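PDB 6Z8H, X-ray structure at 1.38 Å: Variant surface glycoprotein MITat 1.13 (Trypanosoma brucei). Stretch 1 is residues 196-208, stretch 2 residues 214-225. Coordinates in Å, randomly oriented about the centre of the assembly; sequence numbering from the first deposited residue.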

ATOM      1  N   HIS A 196     -26.980  23.726   1.674  1.00 28.05           N
ATOM      2  CA  HIS A 196     -27.758  24.960   1.656  1.00 27.31           C
ATOM      3  C   HIS A 196     -29.012  24.747   0.839  1.00 27.30           C
ATOM      4  O   HIS A 196     -28.951  24.310  -0.316  1.00 26.18           O
ATOM      5  CB  HIS A 196     -26.938  26.092   1.039  1.00 26.80           C
ATOM      6  CG  HIS A 196     -25.618  26.281   1.708  1.00 27.30           C
ATOM      7  ND1 HIS A 196     -25.502  26.527   3.058  1.00 28.27           N
ATOM      8  CD2 HIS A 196     -24.356  26.280   1.216  1.00 26.56           C
ATOM      9  CE1 HIS A 196     -24.221  26.638   3.376  1.00 27.50           C
ATOM     10  NE2 HIS A 196     -23.502  26.482   2.277  1.00 27.34           N
ATOM     11  N   LEU A 197     -30.130  25.130   1.422  1.00 28.61           N
ATOM     12  CA  LEU A 197     -31.387  25.155   0.705  1.00 29.81           C
ATOM     13  C   LEU A 197     -31.466  26.529   0.050  1.00 30.65           C
ATOM     14  O   LEU A 197     -31.563  27.545   0.757  1.00 31.27           O
ATOM     15  CB  LEU A 197     -32.526  24.942   1.688  1.00 31.64           C
ATOM     16  CG  LEU A 197     -33.922  25.250   1.156  1.00 35.26           C
ATOM     17  CD1 LEU A 197     -34.238  24.474  -0.115  1.00 36.89           C
ATOM     18  CD2 LEU A 197     -34.960  24.965   2.240  1.00 35.94           C
ATOM     19  N   ASP A 198     -31.248  26.573  -1.269  1.00 30.59           N
ATOM     20  CA  ASP A 198     -31.362  27.801  -2.055  1.00 30.52           C
ATOM     21  C   ASP A 198     -32.797  27.946  -2.542  1.00 30.81           C
ATOM     22  O   ASP A 198     -33.419  26.980  -2.997  1.00 31.98           O
ATOM     23  CB  ASP A 198     -30.422  27.785  -3.263  1.00 32.87           C
ATOM     24  CG  ASP A 198     -28.954  27.847  -2.869  1.00 34.73           C
ATOM     25  OD1 ASP A 198     -28.610  28.539  -1.874  1.00 36.47           O
ATOM     26  OD2 ASP A 198     -28.152  27.202  -3.577  1.00 35.78           O
ATOM     27  N   ALA A 199     -33.339  29.165  -2.431  1.00 31.17           N
ATOM     28  CA  ALA A 199     -34.731  29.395  -2.789  1.00 32.45           C
ATOM     29  C   ALA A 199     -34.857  30.665  -3.607  1.00 33.08           C
ATOM     30  O   ALA A 199     -34.136  31.640  -3.380  1.00 34.47           O
ATOM     31  CB  ALA A 199     -35.601  29.474  -1.537  1.00 33.14           C
ATOM     32  N   THR A 200     -35.741  30.601  -4.602  1.00 33.80           N
ATOM     33  CA  THR A 200     -36.135  31.759  -5.411  1.00 33.29           C
ATOM     34  C   THR A 200     -37.635  31.681  -5.658  1.00 32.94           C
ATOM     35  O   THR A 200     -38.129  30.638  -6.100  1.00 34.20           O
ATOM     36  CB  THR A 200     -35.433  31.748  -6.781  1.00 34.95           C
ATOM     37  OG1 THR A 200     -34.020  31.512  -6.601  1.00 36.26           O
ATOM     38  CG2 THR A 200     -35.662  33.038  -7.545  1.00 36.01           C
ATOM     39  N   CYS A 201     -38.349  32.781  -5.391  1.00 35.47           N
ATOM     40  CA  CYS A 201     -39.782  32.871  -5.649  1.00 38.39           C
ATOM     41  C   CYS A 201     -40.102  34.130  -6.433  1.00 38.99           C
ATOM     42  O   CYS A 201     -39.421  35.163  -6.378  1.00 40.66           O
ATOM     43  CB  CYS A 201     -40.598  32.749  -4.360  1.00 41.51           C
ATOM     44  SG  CYS A 201     -42.421  32.633  -4.557  1.00 46.09           S
ATOM     45  N   ALA A 202     -41.130  34.021  -7.214  1.00 39.74           N
ATOM     46  CA  ALA A 202     -41.463  35.191  -8.003  1.00 38.04           C
ATOM     47  C   ALA A 202     -42.923  35.050  -8.330  1.00 39.44           C
ATOM     48  O   ALA A 202     -43.284  34.101  -9.024  1.00 41.14           O
ATOM     49  CB  ALA A 202     -40.631  35.223  -9.274  1.00 40.27           C
ATOM     50  N   SER A 203     -43.731  35.975  -7.837  1.00 38.57           N
ATOM     51  CA  SER A 203     -45.162  35.999  -8.059  1.00 38.58           C
ATOM     52  C   SER A 203     -45.487  37.214  -8.908  1.00 40.99           C
ATOM     53  O   SER A 203     -44.689  38.153  -9.002  1.00 42.27           O
ATOM     54  CB  SER A 203     -45.881  36.051  -6.711  1.00 39.58           C
ATOM     55  OG  SER A 203     -45.318  37.072  -5.904  1.00 39.54           O
ATOM     56  N   GLY A 204     -46.633  37.146  -9.571  1.00 43.93           N
ATOM     57  CA  GLY A 204     -47.074  38.198 -10.462  1.00 45.36           C
ATOM     58  C   GLY A 204     -46.676  37.946 -11.909  1.00 45.39           C
ATOM     59  O   GLY A 204     -45.827  37.102 -12.219  1.00 43.81           O
ATOM     60  N   VAL A 205     -47.326  38.712 -12.797  1.00 47.12           N
ATOM     61  CA  VAL A 205     -47.052  38.620 -14.227  1.00 48.65           C
ATOM     62  C   VAL A 205     -45.666  39.186 -14.495  1.00 49.52           C
ATOM     63  O   VAL A 205     -45.315  40.275 -14.020  1.00 51.26           O
ATOM     64  CB  VAL A 205     -48.121  39.364 -15.050  1.00 49.07           C
ATOM     65  CG1 VAL A 205     -47.946  39.062 -16.553  1.00 49.26           C
ATOM     66  CG2 VAL A 205     -49.525  39.009 -14.596  1.00 49.69           C
ATOM     67  N   GLY A 206     -44.877  38.464 -15.269  1.00 50.61           N
ATOM     68  CA  GLY A 206     -43.511  38.856 -15.525  1.00 50.24           C
ATOM     69  C   GLY A 206     -42.503  38.396 -14.490  1.00 50.70           C
ATOM     70  O   GLY A 206     -41.298  38.479 -14.759  1.00 50.56           O
ATOM     71  N   GLN A 207     -42.951  37.926 -13.326  1.00 50.17           N
ATOM     72  CA  GLN A 207     -42.062  37.441 -12.265  1.00 50.09           C
ATOM     73  C   GLN A 207     -40.996  38.486 -11.920  1.00 51.91           C
ATOM     74  O   GLN A 207     -39.792  38.207 -11.915  1.00 52.00           O
ATOM     75  CB  GLN A 207     -41.438  36.092 -12.633  1.00 49.86           C
ATOM     76  CG  GLN A 207     -42.454  34.973 -12.855  1.00 48.99           C
ATOM     77  CD  GLN A 207     -42.825  34.795 -14.323  1.00 48.80           C
ATOM     78  OE1 GLN A 207     -42.009  35.029 -15.216  1.00 49.57           O
ATOM     79  NE2 GLN A 207     -44.056  34.365 -14.576  1.00 48.05           N
ATOM     80  N   SER A 208     -41.462  39.696 -11.603  1.00 52.92           N
ATOM     81  CA  SER A 208     -40.587  40.784 -11.190  1.00 54.00           C
ATOM     82  C   SER A 208     -40.778  41.189  -9.738  1.00 53.79           C
ATOM     83  O   SER A 208     -39.928  41.904  -9.201  1.00 55.14           O
ATOM     84  CB  SER A 208     -40.804  42.017 -12.081  1.00 54.34           C
ATOM     85  OG  SER A 208     -42.143  42.470 -12.022  1.00 55.22           O
ATOM     86  N   THR A 214     -46.399  39.805  -2.684  1.00 44.80           N
ATOM     87  CA  THR A 214     -47.495  39.291  -3.539  1.00 43.99           C
ATOM     88  C   THR A 214     -47.697  37.786  -3.312  1.00 43.55           C
ATOM     89  O   THR A 214     -46.765  37.039  -3.568  1.00 43.44           O
ATOM     90  CB  THR A 214     -47.145  39.555  -4.999  1.00 45.02           C
ATOM     91  OG1 THR A 214     -47.054  40.959  -5.176  1.00 49.44           O
ATOM     92  CG2 THR A 214     -48.156  38.968  -5.943  1.00 45.77           C
ATOM     93  N   ALA A 215     -48.881  37.288  -2.982  1.00 44.61           N
ATOM     94  CA  ALA A 215     -49.049  35.845  -2.727  1.00 43.82           C
ATOM     95  C   ALA A 215     -48.772  35.047  -4.019  1.00 42.02           C
ATOM     96  O   ALA A 215     -49.019  35.506  -5.091  1.00 45.01           O
ATOM     97  CB  ALA A 215     -50.396  35.512  -2.136  1.00 44.99           C
ATOM     98  N   VAL A 216     -48.173  33.871  -3.890  1.00 42.61           N
ATOM     99  CA  VAL A 216     -47.959  32.908  -4.960  1.00 40.81           C
ATOM    100  C   VAL A 216     -49.223  32.790  -5.796  1.00 41.43           C
ATOM    101  O   VAL A 216     -50.317  32.534  -5.273  1.00 40.43           O
ATOM    102  CB  VAL A 216     -47.538  31.556  -4.373  1.00 38.97           C
ATOM    103  CG1 VAL A 216     -47.557  30.479  -5.452  1.00 39.84           C
ATOM    104  CG2 VAL A 216     -46.151  31.638  -3.717  1.00 38.85           C
ATOM    105  N   GLU A 217     -49.075  32.971  -7.104  1.00 42.32           N
ATOM    106  CA  GLU A 217     -50.212  32.972  -8.016  1.00 42.40           C
ATOM    107  C   GLU A 217     -49.832  32.223  -9.288  1.00 42.37           C
ATOM    108  O   GLU A 217     -48.855  31.470  -9.327  1.00 42.04           O
ATOM    109  CB  GLU A 217     -50.686  34.417  -8.232  1.00 43.55           C
ATOM    110  CG  GLU A 217     -49.624  35.366  -8.724  1.00 45.18           C
ATOM    111  CD  GLU A 217     -49.498  35.380 -10.231  1.00 48.42           C
ATOM    112  OE1 GLU A 217     -50.531  35.333 -10.923  1.00 50.07           O
ATOM    113  OE2 GLU A 217     -48.342  35.394 -10.716  1.00 51.46           O
ATOM    114  N   ALA A 218     -50.621  32.397 -10.345  1.00 42.51           N
ATOM    115  CA  ALA A 218     -50.542  31.518 -11.503  1.00 41.46           C
ATOM    116  C   ALA A 218     -49.312  31.763 -12.362  1.00 41.08           C
ATOM    117  O   ALA A 218     -48.887  30.839 -13.064  1.00 40.52           O
ATOM    118  CB  ALA A 218     -51.807  31.686 -12.357  1.00 42.78           C
ATOM    119  N   ASN A 219     -48.718  32.955 -12.303  1.00 41.78           N
ATOM    120  CA  ASN A 219     -47.494  33.237 -13.038  1.00 40.30           C
ATOM    121  C   ASN A 219     -46.249  32.969 -12.201  1.00 38.83           C
ATOM    122  O   ASN A 219     -45.153  33.284 -12.649  1.00 39.86           O
ATOM    123  CB  ASN A 219     -47.477  34.684 -13.530  1.00 42.54           C
ATOM    124  CG  ASN A 219     -48.633  34.988 -14.435  1.00 44.83           C
ATOM    125  OD1 ASN A 219     -48.587  34.702 -15.634  1.00 47.15           O
ATOM    126  ND2 ASN A 219     -49.689  35.554 -13.869  1.00 46.07           N
ATOM    127  N   THR A 220     -46.406  32.457 -10.983  1.00 38.16           N
ATOM    128  CA  THR A 220     -45.295  32.370 -10.031  1.00 36.51           C
ATOM    129  C   THR A 220     -44.260  31.299 -10.404  1.00 36.71           C
ATOM    130  O   THR A 220     -44.604  30.219 -10.887  1.00 38.29           O
ATOM    131  CB  THR A 220     -45.859  32.119  -8.620  1.00 37.59           C
ATOM    132  OG1 THR A 220     -46.612  33.258  -8.166  1.00 39.23           O
ATOM    133  CG2 THR A 220     -44.745  31.848  -7.598  1.00 37.97           C
ATOM    134  N   HIS A 221     -42.985  31.665 -10.286  1.00 36.94           N
ATOM    135  CA  HIS A 221     -41.876  30.719 -10.389  1.00 36.21           C
ATOM    136  C   HIS A 221     -41.318  30.460  -8.997  1.00 36.42           C
ATOM    137  O   HIS A 221     -40.930  31.395  -8.293  1.00 36.56           O
ATOM    138  CB  HIS A 221     -40.761  31.216 -11.315  1.00 36.66           C
ATOM    139  CG  HIS A 221     -41.150  31.264 -12.764  1.00 38.91           C
ATOM    140  ND1 HIS A 221     -40.226  31.385 -13.781  1.00 40.04           N
ATOM    141  CD2 HIS A 221     -42.363  31.216 -13.364  1.00 40.49           C
ATOM    142  CE1 HIS A 221     -40.854  31.409 -14.944  1.00 40.61           C
ATOM    143  NE2 HIS A 221     -42.149  31.294 -14.721  1.00 41.21           N
ATOM    144  N   LEU A 222     -41.243  29.187  -8.617  1.00 34.20           N
ATOM    145  CA  LEU A 222     -40.709  28.773  -7.323  1.00 33.07           C
ATOM    146  C   LEU A 222     -39.579  27.801  -7.597  1.00 30.73           C
ATOM    147  O   LEU A 222     -39.814  26.768  -8.224  1.00 31.61           O
ATOM    148  CB  LEU A 222     -41.774  28.061  -6.491  1.00 32.65           C
ATOM    149  CG  LEU A 222     -41.446  27.489  -5.108  1.00 34.75           C
ATOM    150  CD1 LEU A 222     -40.940  28.532  -4.158  1.00 34.90           C
ATOM    151  CD2 LEU A 222     -42.721  26.836  -4.548  1.00 35.76           C
ATOM    152  N   THR A 223     -38.376  28.148  -7.155  1.00 31.32           N
ATOM    153  CA  THR A 223     -37.173  27.359  -7.452  1.00 31.23           C
ATOM    154  C   THR A 223     -36.511  26.988  -6.131  1.00 28.98           C
ATOM    155  O   THR A 223     -36.266  27.858  -5.321  1.00 30.12           O
ATOM    156  CB  THR A 223     -36.126  28.059  -8.305  1.00 32.46           C
ATOM    157  OG1 THR A 223     -36.756  28.701  -9.408  1.00 35.30           O
ATOM    158  CG2 THR A 223     -35.055  27.115  -8.795  1.00 31.81           C
ATOM    159  N   LEU A 224     -36.309  25.704  -5.895  1.00 27.96           N
ATOM    160  CA  LEU A 224     -35.602  25.195  -4.726  1.00 27.14           C
ATOM    161  C   LEU A 224     -34.426  24.337  -5.175  1.00 27.11           C
ATOM    162  O   LEU A 224     -34.596  23.448  -6.007  1.00 28.34           O
ATOM    163  CB  LEU A 224     -36.549  24.384  -3.849  1.00 29.16           C
ATOM    164  CG  LEU A 224     -37.836  25.139  -3.484  1.00 30.33           C
ATOM    165  CD1 LEU A 224     -38.764  24.272  -2.678  1.00 31.68           C
ATOM    166  CD2 LEU A 224     -37.477  26.374  -2.700  1.00 31.55           C
ATOM    167  N   GLY A 225     -33.231  24.661  -4.668  1.00 26.00           N
ATOM    168  CA  GLY A 225     -32.023  23.972  -5.055  1.00 24.67           C
ATOM    169  C   GLY A 225     -31.186  23.637  -3.837  1.00 22.56           C
ATOM    170  O   GLY A 225     -31.420  24.114  -2.718  1.00 22.90           O
TER
HETATM  171  O   HOH W   1     -33.466  28.820  -5.749  1.00 24.95           O
HETATM  172  O   HOH W   2     -37.955  31.079  -9.179  1.00 29.89           O

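What sets the frame of the contact? Strands 196-202 and 221-225 run antiparallel, their axes approaching to 4.7 Å, and three residue pairs clasp each other through the backbone. Asp198 N reaches Gly225 O and Gly225 N reaches Asp198 O, both at 2.9 Å; Thr200 N gives a hydrogen bond to Thr223 O at 2.9 Å, and Thr223 N returns one to Thr200 O at 2.7 Å. Toward the loops the ladder loosens: the bond from Ala202 N to His221 O, although 2.8 Å long, is bent and weak.

How do the side chains fill the two faces of this ladder? On the face with Ala199, Cys201, Leu222 and Leu224, small residues leave room for large ones. The methyl of Ala199 leaves space that Leu224 enters, CB to CD2 at 3.8 Å, while Cys201 CB meets Leu222 CD1 at 4.2 Å. Cys201 SG also lies 4.0 Å from Val216 CG2 and 3.9 Å from Thr220 CG2, so the apolar packing continues past the strand. On the other face Thr200 and Thr223 sit side by side, CB to CB at 4.1 Å, and two waters fit around them: water 1 joins Thr200 OG1 (2.9 Å) to Thr223 O (3.0 Å), and water 2 lies 2.7 Å from Thr223 OG1. Beside them Gly225 presents bare backbone next to Asp198.

Where do the loops lock together? Ser203 is a small, buried bump in a hollow lined by Thr214, Ala215, Val216 and Thr220. Its compact side chain, in the p rotamer, lets OG donate to Thr214 O at 2.7 Å, while CB lies 3.2 Å from Thr220 OG1. Next to it the end of Glu217 comes in, and OE2 accepts a hydrogen bond from Gly204 N at 2.7 Å. Gly204 suits this spot because its backbone angles would jam a CB against the preceding carbonyl. The carboxylate is also held from its own side, Asn219 ND2 donating to Glu217 OE1 at 3.1 Å.

What closes the open end? The type II turn from Gly204 to Gln207 brings Gln207 back toward the partner stretch. The Gln207 side chain is long enough to lie over a face of the His221 ring, CG standing 4.0 Å from the ring centroid, and still deliver NE2 to Asn219 O in a very short 2.5 Å hydrogen bond. Asn219 itself points toward the turn, its CB 3.2 Å from Gly204 O and its ND2 3.5 Å from Val205 CG2.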